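Local coordinates for galactose-binding-like protein (PDB 7M1B) that is a SusE-like protein with a galactose-binding-like domain, probably involved in binding, and perhaps in breaking down, glycans in a gut bacterium, at residues Leu200-Leu205 with Trp375-Pro380; Ser269-Gln275 with Lys339-Phe345; Trp310-Ala314 with Glu344-Pro350. All blocks are in the same frame, centred on the assembly; numbering follows the deposited sequence.

Contact 1: Leu200-Leu205 with Trp375-Pro380; sequences LYEEKL and WFYGTP
Lys-204 lays its ammonium over one face of the Trp-375 indole: NZ stands 3.2 Å from the centroid of the six-membered ring, almost on the ring normal, a cation-pi contact to which CE adds a CH-pi contact. CG lies anti to the backbone N (chi1 -176°) and the rest of the chain is stretched out, which carries the amine past Tyr-377, two residues along the partner strand. At the indole's edge, in its plane, sits Tyr-377 OH, while NE1 is bonded to Gln-373. The Tyr-377 ring meets Lys-204 obliquely, with CE2 3.7 Å from Lys-204 CB. Glu-202 sets OE1 against Tyr-377 CB, but its carboxylate is held by Ser-269 and Arg-270.

The backbones pair as antiparallel strands. Glu-203 N donates to Gly-378 O (2.8 Å), Gly-378 N returns a bond to Glu-203 O (3.0 Å), and Leu-205 N reaches Phe-376 O (2.9 Å). Water 1 continues the ladder, accepting from Phe-376 N and donating to Leu-205 O. Toward the C terminus, Thr-379 OG1 donates to Tyr-201 O from 60° out of the carbonyl plane. The Glu-203 carboxylate lies against the Pro-380 ring, with Glu-203 OE1 3.3 Å from Pro-380 CG.

The result is a short antiparallel beta ladder, in which 203-204 adds an edge to strand 370-380 in the sheet of the galactose-binding-like domain.

Contact 2: Ser269-Gln275 with Lys339-Phe345; sequences SRFTSWQ and KGEEFEF
Thr-272 OG1 donates to Glu-342 OE2 across only 2.5 Å, meeting that oxygen on its syn side though 29° out of the carboxylate plane. The same OE2 lies at the edge of the Arg-270 guanidinium, 3.3 Å from NH1, in a salt bridge. Glu-342 reaches both because its chain folds about the CB-CG bond (chi2 -73°), running alongside Thr-272 and Arg-270. Water 2 joins Arg-270 NH1, Glu-342 OE2 and Phe-271 O, and water 3 links NH1 to OE1. On the other face of the sheet, Phe-271 presses CE1 against Phe-343 CB (3.5 Å), their rings near parallel but slid apart, and CD1 against Phe-345 CZ. Past the ladder's end, Gln-275 NE2 donates to Glu-341 OE1 (2.9 Å), which also takes bonds from waters 4 and 5. Four main-chain bonds pair 271-273 with 341-343, and Phe-345 N to Ser-269 O (3.0 Å) makes a fifth.

Trp-274 lays one face over Gly-340 CA, 3.5 Å from the centroid of its five-membered ring, and Thr-272 CG2 lies on that same face. Gly-340, with positive phi just after the helix, fits close against the indole. An alanine in place of Trp-274 is likely to leave Gly-340 CA and Thr-272 CG2 without their aromatic cover and to open a gap beside the turn.

Further out, Ser-318 holds Glu-341 OE2 and Tyr-284 N bonds Gln-275 OE1. Glu-202 fixes Arg-270 NE, Tyr-377 makes a cation-pi contact with Arg-270, and Trp-292 meets Phe-343 edge-to-face. This is an antiparallel beta ladder with Arg-270, Thr-272 and Glu-342 on one face and Phe-271 and Phe-343 on the other, beside Ser-273 and Glu-341; Ser-269 and Arg-270 form a classic beta bulge opposite Tyr-377.

Contact 3: Trp310-Ala314 with Glu344-Pro350; sequences WTKLA and EFLADIP
The chain 344-350, leaving strand 341-344, bends past strand 311-314 and is joined to it by one backbone hydrogen bond, Leu-346 N to Leu-313 O (3.1 Å), nearly straight at 172° and almost in line with the carbonyl. That same oxygen lies at the edge of the Phe-345 ring, 3.5 Å from CD1, and Leu-346 folds its CG (3.4 Å) and CD1 alongside it, so the bonded carbonyl is lapped by carbon.

The rest is apolar packing centred on Leu-313. Its CB touches Phe-345 CD1 at 3.7 Å, and Ala-314 CB meets the same ring carbon obliquely, at the same distance. Leu-313 CD2 turns the other way, to Ile-349 CG2 (3.9 Å), the two side chains crossing at about a right angle. Ile-349 places CG1 between its backbone N and carbonyl carbon (chi1 56°), which leaves CG2 beside the N and against Leu-313 CA as well. At the far end of the contact, Thr-311 CG2 meets CD of the Pro-350 ring at 4.0 Å. Between Leu-346 and Ile-349 the chain reverses through an inverse gamma turn centred on Asp-348, with a weak bond from Ile-349 N to Ala-347 O.

Leu-313 and Ala-314 form a classic beta bulge facing Val-294 of strand 292-297. Beyond the loop, Leu-313 packs on Val-352 and Ile-355 of strand 352-362, and Gln-267 of strand 256-274 bonds Ile-349 O. The loop thus connects strand 341-344 to strand 352-362 while lying against strand 311-317.

How the contacts relate
All three contacts reach the same antiparallel sheet of the galactose-binding-like domain, contact 3 through a loop, and each mixes buried with exposed residues. Contacts 1 and 2 use neighbouring strands, 370-380 and 256-274: Trp-375 O bonds Thr-272 N, and the acidic side chain of Glu-202 bridges the two. Both are backbone ladders, but contact 1 lies toward the edge, with exposed Glu-203 and Lys-204, whereas contact 2 has more buried residues and carries an ionic cluster on one face and packed phenylalanines on the other. Contact 3 lies nearest the chain centre and is mainly apolar, with a single main-chain bond. Phe-345 belongs to contacts 2 and 3, and its CZ also packs on Phe-376 CE2 of contact 1 (3.7 Å).

Contact 1: Leu200-Leu205 with Trp375-Pro380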
loop_
_atom_site.group_PDB
_atom_site.type_symbol
_atom_site.label_atom_id
_atom_site.label_comp_id
_atom_site.label_asym_id
_atom_site.label_seq_id
_atom_site.Cartn_x
_atom_site.Cartn_y
_atom_site.Cartn_z
ATOM N N LEU A 200 1.142 -7.387 14.287
ATOM C CA LEU A 200 2.213 -6.518 13.859
ATOM C C LEU A 200 2.015 -5.071 14.300
ATOM O O LEU A 200 0.902 -4.576 14.463
ATOM C CB LEU A 200 2.255 -6.509 12.324
ATOM C CG LEU A 200 2.463 -7.889 11.661
ATOM C CD1 LEU A 200 2.683 -7.720 10.158
ATOM C CD2 LEU A 200 3.676 -8.616 12.254
ATOM N N TYR A 201 3.175 -4.412 14.510
ATOM C CA TYR A 201 3.249 -3.013 14.924
ATOM C C TYR A 201 4.142 -2.266 13.927
ATOM O O TYR A 201 5.231 -2.746 13.593
ATOM C CB TYR A 201 3.879 -3.005 16.317
ATOM C CG TYR A 201 3.953 -1.702 17.076
ATOM C CD1 TYR A 201 4.880 -0.706 16.757
ATOM C CD2 TYR A 201 3.181 -1.533 18.220
ATOM C CE1 TYR A 201 4.965 0.457 17.511
ATOM C CE2 TYR A 201 3.274 -0.391 18.990
ATOM C CZ TYR A 201 4.176 0.593 18.652
ATOM O OH TYR A 201 4.217 1.686 19.463
ATOM N N GLU A 202 3.679 -1.118 13.432
ATOM C CA GLU A 202 4.416 -0.569 12.291
ATOM C C GLU A 202 5.505 0.373 12.879
ATOM O O GLU A 202 5.342 0.919 13.995
ATOM C CB GLU A 202 3.483 0.297 11.448
ATOM C CG GLU A 202 3.004 1.558 12.170
ATOM C CD GLU A 202 1.970 2.379 11.410
ATOM O OE1 GLU A 202 1.438 1.902 10.386
ATOM O OE2 GLU A 202 1.629 3.475 11.908
ATOM N N GLU A 203 6.553 0.559 12.094
ATOM C CA GLU A 203 7.526 1.610 12.356
ATOM C C GLU A 203 7.682 2.378 11.058
ATOM O O GLU A 203 7.442 1.820 10.003
ATOM C CB GLU A 203 8.866 1.009 12.817
ATOM C CG GLU A 203 9.626 0.205 11.755
ATOM C CD GLU A 203 10.830 -0.601 12.232
ATOM O OE1 GLU A 203 11.935 -0.399 11.654
ATOM O OE2 GLU A 203 10.658 -1.501 13.114
ATOM N N LYS A 204 8.295 3.589 11.141
ATOM C CA LYS A 204 8.676 4.275 9.919
ATOM C C LYS A 204 9.914 3.547 9.388
ATOM O O LYS A 204 10.966 3.490 10.078
ATOM C CB LYS A 204 9.039 5.730 10.282
ATOM C CG LYS A 204 9.356 6.584 9.056
ATOM C CD LYS A 204 9.689 8.008 9.601
ATOM C CE LYS A 204 10.332 8.911 8.605
ATOM N NZ LYS A 204 10.370 10.242 9.258
ATOM N N LEU A 205 9.872 3.032 8.133
ATOM C CA LEU A 205 11.021 2.317 7.619
ATOM C C LEU A 205 12.174 3.322 7.418
ATOM O O LEU A 205 11.960 4.476 7.012
ATOM C CB LEU A 205 10.651 1.611 6.329
ATOM C CG LEU A 205 9.527 0.589 6.483
ATOM C CD1 LEU A 205 9.274 -0.049 5.136
ATOM C CD2 LEU A 205 9.900 -0.450 7.547
ATOM N N TRP A 375 6.846 8.608 2.835
ATOM C CA TRP A 375 7.296 7.847 3.997
ATOM C C TRP A 375 6.513 6.547 4.091
ATOM O O TRP A 375 5.305 6.589 4.064
ATOM C CB TRP A 375 7.076 8.661 5.278
ATOM C CG TRP A 375 7.999 9.836 5.456
ATOM C CD1 TRP A 375 8.951 10.259 4.568
ATOM C CD2 TRP A 375 7.941 10.774 6.544
ATOM N NE1 TRP A 375 9.546 11.389 5.079
ATOM C CE2 TRP A 375 8.938 11.728 6.286
ATOM C CE3 TRP A 375 7.212 10.853 7.767
ATOM C CZ2 TRP A 375 9.184 12.802 7.163
ATOM C CZ3 TRP A 375 7.495 11.912 8.613
ATOM C CH2 TRP A 375 8.463 12.887 8.335
ATOM N N PHE A 376 7.220 5.415 4.292
ATOM C CA PHE A 376 6.581 4.089 4.324
ATOM C C PHE A 376 6.613 3.567 5.770
ATOM O O PHE A 376 7.610 3.774 6.461
ATOM C CB PHE A 376 7.301 3.122 3.399
ATOM C CG PHE A 376 6.843 3.231 1.965
ATOM C CD1 PHE A 376 6.871 4.417 1.275
ATOM C CD2 PHE A 376 6.218 2.122 1.368
ATOM C CE1 PHE A 376 6.381 4.442 -0.030
ATOM C CE2 PHE A 376 5.755 2.161 0.068
ATOM C CZ PHE A 376 5.710 3.372 -0.564
ATOM N N TYR A 377 5.580 2.829 6.133
ATOM C CA TYR A 377 5.464 2.278 7.467
ATOM C C TYR A 377 5.252 0.796 7.362
ATOM O O TYR A 377 4.568 0.360 6.441
ATOM C CB TYR A 377 4.313 2.898 8.272
ATOM C CG TYR A 377 4.532 4.371 8.559
ATOM C CD1 TYR A 377 4.218 5.332 7.583
ATOM C CD2 TYR A 377 5.101 4.800 9.746
ATOM C CE1 TYR A 377 4.452 6.682 7.793
ATOM C CE2 TYR A 377 5.332 6.152 9.988
ATOM C CZ TYR A 377 5.001 7.090 9.008
ATOM O OH TYR A 377 5.203 8.425 9.239
ATOM N N GLY A 378 5.780 0.019 8.324
ATOM C CA GLY A 378 5.474 -1.411 8.309
ATOM C C GLY A 378 6.407 -2.106 9.319
ATOM O O GLY A 378 7.007 -1.474 10.206
ATOM N N THR A 379 6.627 -3.384 9.083
ATOM C CA THR A 379 7.422 -4.214 9.975
ATOM C C THR A 379 8.546 -4.846 9.154
ATOM O O THR A 379 8.269 -5.705 8.317
ATOM C CB THR A 379 6.561 -5.321 10.629
ATOM O OG1 THR A 379 5.378 -4.760 11.258
ATOM C CG2 THR A 379 7.435 -6.128 11.585
ATOM N N PRO A 380 9.815 -4.466 9.404
ATOM C CA PRO A 380 10.938 -5.104 8.743
ATOM C C PRO A 380 10.974 -6.602 9.008
ATOM O O PRO A 380 10.557 -7.109 10.073
ATOM C CB PRO A 380 12.193 -4.473 9.390
ATOM C CG PRO A 380 11.647 -3.154 9.903
ATOM C CD PRO A 380 10.223 -3.449 10.383
HETATM O O HOH W 1 9.850 5.349 5.415
#

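Contact 2: Ser269-Gln275 with Lys339-Phe345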
loop_
_atom_site.group_PDB
_atom_site.type_symbol
_atom_site.label_atom_id
_atom_site.label_comp_id
_atom_site.label_asym_id
_atom_site.label_seq_id
_atom_site.Cartn_x
_atom_site.Cartn_y
_atom_site.Cartn_z
ATOM N N SER A 269 2.318 -1.508 6.042
ATOM C CA SER A 269 1.069 -1.073 6.635
ATOM C C SER A 269 0.446 0.082 5.863
ATOM O O SER A 269 -0.720 0.035 5.535
ATOM C CB SER A 269 1.174 -0.754 8.104
ATOM O OG SER A 269 2.194 0.253 8.311
ATOM N N ARG A 270 1.195 1.155 5.690
ATOM C CA ARG A 270 0.642 2.361 5.073
ATOM C C ARG A 270 1.796 3.269 4.645
ATOM O O ARG A 270 2.965 2.969 4.939
ATOM C CB ARG A 270 -0.164 3.064 6.189
ATOM C CG ARG A 270 0.688 3.612 7.328
ATOM C CD ARG A 270 -0.211 4.155 8.478
ATOM N NE ARG A 270 0.588 4.780 9.542
ATOM C CZ ARG A 270 1.074 6.035 9.616
ATOM N NH1 ARG A 270 0.863 6.937 8.666
ATOM N NH2 ARG A 270 1.790 6.368 10.678
ATOM N N PHE A 271 1.486 4.284 3.824
ATOM C CA PHE A 271 2.503 5.279 3.533
ATOM C C PHE A 271 1.841 6.653 3.503
ATOM O O PHE A 271 0.615 6.778 3.449
ATOM C CB PHE A 271 3.207 4.942 2.196
ATOM C CG PHE A 271 2.388 5.121 0.931
ATOM C CD1 PHE A 271 1.448 4.158 0.512
ATOM C CD2 PHE A 271 2.428 6.336 0.243
ATOM C CE1 PHE A 271 0.686 4.356 -0.648
ATOM C CE2 PHE A 271 1.671 6.524 -0.916
ATOM C CZ PHE A 271 0.733 5.565 -1.338
ATOM N N THR A 272 2.702 7.675 3.599
ATOM C CA THR A 272 2.274 9.069 3.560
ATOM C C THR A 272 2.964 9.714 2.350
ATOM O O THR A 272 4.163 9.462 2.098
ATOM C CB THR A 272 2.666 9.887 4.797
ATOM O OG1 THR A 272 2.182 9.123 5.902
ATOM C CG2 THR A 272 2.070 11.274 4.820
ATOM N N SER A 273 2.197 10.502 1.559
ATOM C CA SER A 273 2.694 11.082 0.299
ATOM C C SER A 273 2.514 12.597 0.394
ATOM O O SER A 273 1.468 13.101 0.855
ATOM C CB SER A 273 1.797 10.567 -0.858
ATOM O OG SER A 273 2.276 11.134 -2.049
ATOM N N TRP A 274 3.595 13.347 0.086
ATOM C CA TRP A 274 3.489 14.790 -0.042
ATOM C C TRP A 274 3.732 15.266 -1.457
ATOM O O TRP A 274 4.680 14.818 -2.086
ATOM C CB TRP A 274 4.549 15.502 0.820
ATOM C CG TRP A 274 4.242 15.421 2.291
ATOM C CD1 TRP A 274 3.697 16.429 3.033
ATOM C CD2 TRP A 274 4.629 14.384 3.204
ATOM N NE1 TRP A 274 3.715 16.096 4.369
ATOM C CE2 TRP A 274 4.276 14.842 4.498
ATOM C CE3 TRP A 274 5.189 13.100 3.068
ATOM C CZ2 TRP A 274 4.456 14.048 5.654
ATOM C CZ3 TRP A 274 5.429 12.353 4.219
ATOM C CH2 TRP A 274 5.052 12.812 5.486
ATOM N N GLN A 275 2.846 16.187 -1.913
ATOM C CA GLN A 275 3.012 16.841 -3.198
ATOM C C GLN A 275 4.083 17.951 -3.095
ATOM O O GLN A 275 4.290 18.538 -2.023
ATOM C CB GLN A 275 1.711 17.565 -3.606
ATOM C CG GLN A 275 0.582 16.566 -3.933
ATOM C CD GLN A 275 -0.706 17.341 -4.103
ATOM O OE1 GLN A 275 -0.758 18.371 -4.782
ATOM N NE2 GLN A 275 -1.760 16.813 -3.495
ATOM N N LYS A 339 0.040 18.584 5.154
ATOM C CA LYS A 339 0.130 17.664 6.284
ATOM C C LYS A 339 0.445 16.216 5.869
ATOM O O LYS A 339 0.799 15.352 6.698
ATOM C CB LYS A 339 -1.157 17.774 7.108
ATOM C CG LYS A 339 -2.272 16.825 6.646
ATOM C CD LYS A 339 -3.263 16.450 7.770
ATOM C CE LYS A 339 -4.553 17.246 7.733
ATOM N NZ LYS A 339 -5.346 17.120 8.986
ATOM N N GLY A 340 0.469 15.934 4.554
ATOM C CA GLY A 340 0.786 14.583 4.087
ATOM C C GLY A 340 -0.515 13.786 3.892
ATOM O O GLY A 340 -1.394 13.725 4.755
ATOM N N GLU A 341 -0.593 13.118 2.757
ATOM C CA GLU A 341 -1.778 12.299 2.355
ATOM C C GLU A 341 -1.525 10.843 2.706
ATOM O O GLU A 341 -0.498 10.237 2.335
ATOM C CB GLU A 341 -2.009 12.586 0.886
ATOM C CG GLU A 341 -2.421 14.024 0.629
ATOM C CD GLU A 341 -2.481 14.277 -0.867
ATOM O OE1 GLU A 341 -1.572 14.823 -1.400
ATOM O OE2 GLU A 341 -3.490 13.760 -1.484
ATOM N N GLU A 342 -2.498 10.250 3.417
ATOM C CA GLU A 342 -2.273 8.937 3.995
ATOM C C GLU A 342 -2.972 7.847 3.186
ATOM O O GLU A 342 -4.136 8.021 2.784
ATOM C CB GLU A 342 -2.924 8.942 5.415
ATOM C CG GLU A 342 -2.450 10.098 6.269
ATOM C CD GLU A 342 -1.042 10.010 6.792
ATOM O OE1 GLU A 342 -0.679 10.922 7.576
ATOM O OE2 GLU A 342 -0.303 9.051 6.424
ATOM N N PHE A 343 -2.259 6.729 2.962
ATOM C CA PHE A 343 -2.829 5.607 2.229
ATOM C C PHE A 343 -2.506 4.289 2.931
ATOM O O PHE A 343 -1.364 4.060 3.302
ATOM C CB PHE A 343 -2.233 5.539 0.793
ATOM C CG PHE A 343 -2.516 6.811 0.027
ATOM C CD1 PHE A 343 -3.755 6.976 -0.577
ATOM C CD2 PHE A 343 -1.678 7.914 0.078
ATOM C CE1 PHE A 343 -4.068 8.159 -1.240
ATOM C CE2 PHE A 343 -1.981 9.089 -0.590
ATOM C CZ PHE A 343 -3.198 9.241 -1.203
ATOM N N GLU A 344 -3.473 3.346 2.992
ATOM C CA GLU A 344 -3.254 2.077 3.674
ATOM C C GLU A 344 -3.060 0.988 2.620
ATOM O O GLU A 344 -3.534 1.108 1.468
ATOM C CB GLU A 344 -4.467 1.652 4.520
ATOM C CG GLU A 344 -4.914 2.717 5.477
ATOM C CD GLU A 344 -5.926 2.241 6.480
ATOM O OE1 GLU A 344 -6.471 1.180 6.266
ATOM O OE2 GLU A 344 -6.133 2.954 7.467
ATOM N N PHE A 345 -2.221 0.016 2.961
ATOM C CA PHE A 345 -1.982 -1.076 2.039
ATOM C C PHE A 345 -2.951 -2.201 2.279
ATOM O O PHE A 345 -3.493 -2.325 3.385
ATOM C CB PHE A 345 -0.621 -1.719 2.263
ATOM C CG PHE A 345 0.467 -0.876 1.674
ATOM C CD1 PHE A 345 0.601 -0.806 0.262
ATOM C CD2 PHE A 345 1.257 -0.041 2.459
ATOM C CE1 PHE A 345 1.554 0.023 -0.287
ATOM C CE2 PHE A 345 2.245 0.739 1.885
ATOM C CZ PHE A 345 2.387 0.764 0.508
HETATM O O HOH W 2 -0.656 6.525 6.120
HETATM O O HOH W 3 1.047 9.708 9.382
HETATM O O HOH W 4 0.107 12.801 -2.491
HETATM O O HOH W 5 0.442 16.446 -0.456
#

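Contact 3: Trp310-Ala314 with Glu344-Pro350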
loop_
_atom_site.group_PDB
_atom_site.type_symbol
_atom_site.label_atom_id
_atom_site.label_comp_id
_atom_site.label_asym_id
_atom_site.label_seq_id
_atom_site.Cartn_x
_atom_site.Cartn_y
_atom_site.Cartn_z
ATOM N N TRP A 310 5.897 -8.865 -10.308
ATOM C CA TRP A 310 5.429 -7.758 -9.470
ATOM C C TRP A 310 4.015 -8.054 -8.974
ATOM O O TRP A 310 3.200 -8.596 -9.742
ATOM C CB TRP A 310 5.443 -6.441 -10.274
ATOM C CG TRP A 310 6.852 -5.943 -10.518
ATOM C CD1 TRP A 310 7.659 -6.203 -11.613
ATOM C CD2 TRP A 310 7.555 -4.976 -9.718
ATOM N NE1 TRP A 310 8.863 -5.501 -11.482
ATOM C CE2 TRP A 310 8.806 -4.753 -10.321
ATOM C CE3 TRP A 310 7.236 -4.344 -8.488
ATOM C CZ2 TRP A 310 9.739 -3.838 -9.771
ATOM C CZ3 TRP A 310 8.166 -3.485 -7.947
ATOM C CH2 TRP A 310 9.373 -3.262 -8.575
ATOM N N THR A 311 3.692 -7.657 -7.722
ATOM C CA THR A 311 2.398 -7.865 -7.060
ATOM C C THR A 311 1.796 -6.494 -6.741
ATOM O O THR A 311 2.516 -5.574 -6.263
ATOM C CB THR A 311 2.549 -8.646 -5.735
ATOM O OG1 THR A 311 3.139 -9.899 -6.056
ATOM C CG2 THR A 311 1.239 -8.856 -5.017
ATOM N N LYS A 312 0.507 -6.323 -7.005
ATOM C CA LYS A 312 -0.146 -5.080 -6.653
ATOM C C LYS A 312 -0.423 -5.011 -5.146
ATOM O O LYS A 312 -0.915 -5.986 -4.514
ATOM C CB LYS A 312 -1.435 -4.895 -7.446
ATOM C CG LYS A 312 -1.971 -3.471 -7.367
ATOM C CD LYS A 312 -3.174 -3.241 -8.259
ATOM C CE LYS A 312 -4.459 -3.324 -7.503
ATOM N NZ LYS A 312 -5.607 -2.981 -8.390
ATOM N N LEU A 313 -0.066 -3.836 -4.574
ATOM C CA LEU A 313 -0.197 -3.652 -3.130
ATOM C C LEU A 313 -1.262 -2.644 -2.689
ATOM O O LEU A 313 -1.671 -2.716 -1.516
ATOM C CB LEU A 313 1.141 -3.134 -2.561
ATOM C CG LEU A 313 2.394 -3.887 -3.008
ATOM C CD1 LEU A 313 3.648 -3.218 -2.417
ATOM C CD2 LEU A 313 2.403 -5.394 -2.653
ATOM N N ALA A 314 -1.658 -1.674 -3.532
ATOM C CA ALA A 314 -2.600 -0.625 -3.112
ATOM C C ALA A 314 -3.097 0.091 -4.352
ATOM O O ALA A 314 -2.383 0.176 -5.361
ATOM C CB ALA A 314 -1.913 0.398 -2.221
ATOM N N GLU A 344 -3.473 3.346 2.992
ATOM C CA GLU A 344 -3.254 2.077 3.674
ATOM C C GLU A 344 -3.060 0.988 2.620
ATOM O O GLU A 344 -3.534 1.108 1.468
ATOM C CB GLU A 344 -4.467 1.652 4.520
ATOM C CG GLU A 344 -4.914 2.717 5.477
ATOM C CD GLU A 344 -5.926 2.241 6.480
ATOM O OE1 GLU A 344 -6.471 1.180 6.266
ATOM O OE2 GLU A 344 -6.133 2.954 7.467
ATOM N N PHE A 345 -2.221 0.016 2.961
ATOM C CA PHE A 345 -1.982 -1.076 2.039
ATOM C C PHE A 345 -2.951 -2.201 2.279
ATOM O O PHE A 345 -3.493 -2.325 3.385
ATOM C CB PHE A 345 -0.621 -1.719 2.263
ATOM C CG PHE A 345 0.467 -0.876 1.674
ATOM C CD1 PHE A 345 0.601 -0.806 0.262
ATOM C CD2 PHE A 345 1.257 -0.041 2.459
ATOM C CE1 PHE A 345 1.554 0.023 -0.287
ATOM C CE2 PHE A 345 2.245 0.739 1.885
ATOM C CZ PHE A 345 2.387 0.764 0.508
ATOM N N LEU A 346 -3.059 -3.050 1.242
ATOM C CA LEU A 346 -3.858 -4.264 1.388
ATOM C C LEU A 346 -3.238 -5.187 2.457
ATOM O O LEU A 346 -2.019 -5.147 2.637
ATOM C CB LEU A 346 -4.067 -4.970 0.022
ATOM C CG LEU A 346 -4.690 -4.168 -1.121
ATOM C CD1 LEU A 346 -4.311 -4.811 -2.457
ATOM C CD2 LEU A 346 -6.216 -4.087 -0.998
ATOM N N ALA A 347 -4.077 -5.903 3.252
ATOM C CA ALA A 347 -3.606 -6.911 4.210
ATOM C C ALA A 347 -3.019 -8.162 3.530
ATOM O O ALA A 347 -2.050 -8.775 4.017
ATOM C CB ALA A 347 -4.665 -7.259 5.225
ATOM N N ASP A 348 -3.559 -8.524 2.369
ATOM C CA ASP A 348 -3.203 -9.792 1.741
ATOM C C ASP A 348 -2.024 -9.551 0.797
ATOM O O ASP A 348 -2.118 -9.777 -0.397
ATOM C CB ASP A 348 -4.459 -10.381 1.106
ATOM C CG ASP A 348 -5.137 -9.417 0.138
ATOM O OD1 ASP A 348 -4.997 -8.173 0.318
ATOM O OD2 ASP A 348 -5.764 -9.904 -0.814
ATOM N N ILE A 349 -0.961 -8.908 1.287
ATOM C CA ILE A 349 0.152 -8.647 0.385
ATOM C C ILE A 349 1.346 -9.387 0.986
ATOM O O ILE A 349 1.341 -9.629 2.194
ATOM C CB ILE A 349 0.416 -7.124 0.208
ATOM C CG1 ILE A 349 0.657 -6.456 1.572
ATOM C CG2 ILE A 349 -0.705 -6.443 -0.604
ATOM C CD1 ILE A 349 1.202 -5.015 1.518
ATOM N N PRO A 350 2.352 -9.785 0.182
ATOM C CA PRO A 350 3.532 -10.484 0.666
ATOM C C PRO A 350 4.480 -9.402 1.197
ATOM O O PRO A 350 4.300 -8.218 0.864
ATOM C CB PRO A 350 4.140 -11.095 -0.622
ATOM C CG PRO A 350 3.649 -10.229 -1.762
ATOM C CD PRO A 350 2.382 -9.561 -1.281
#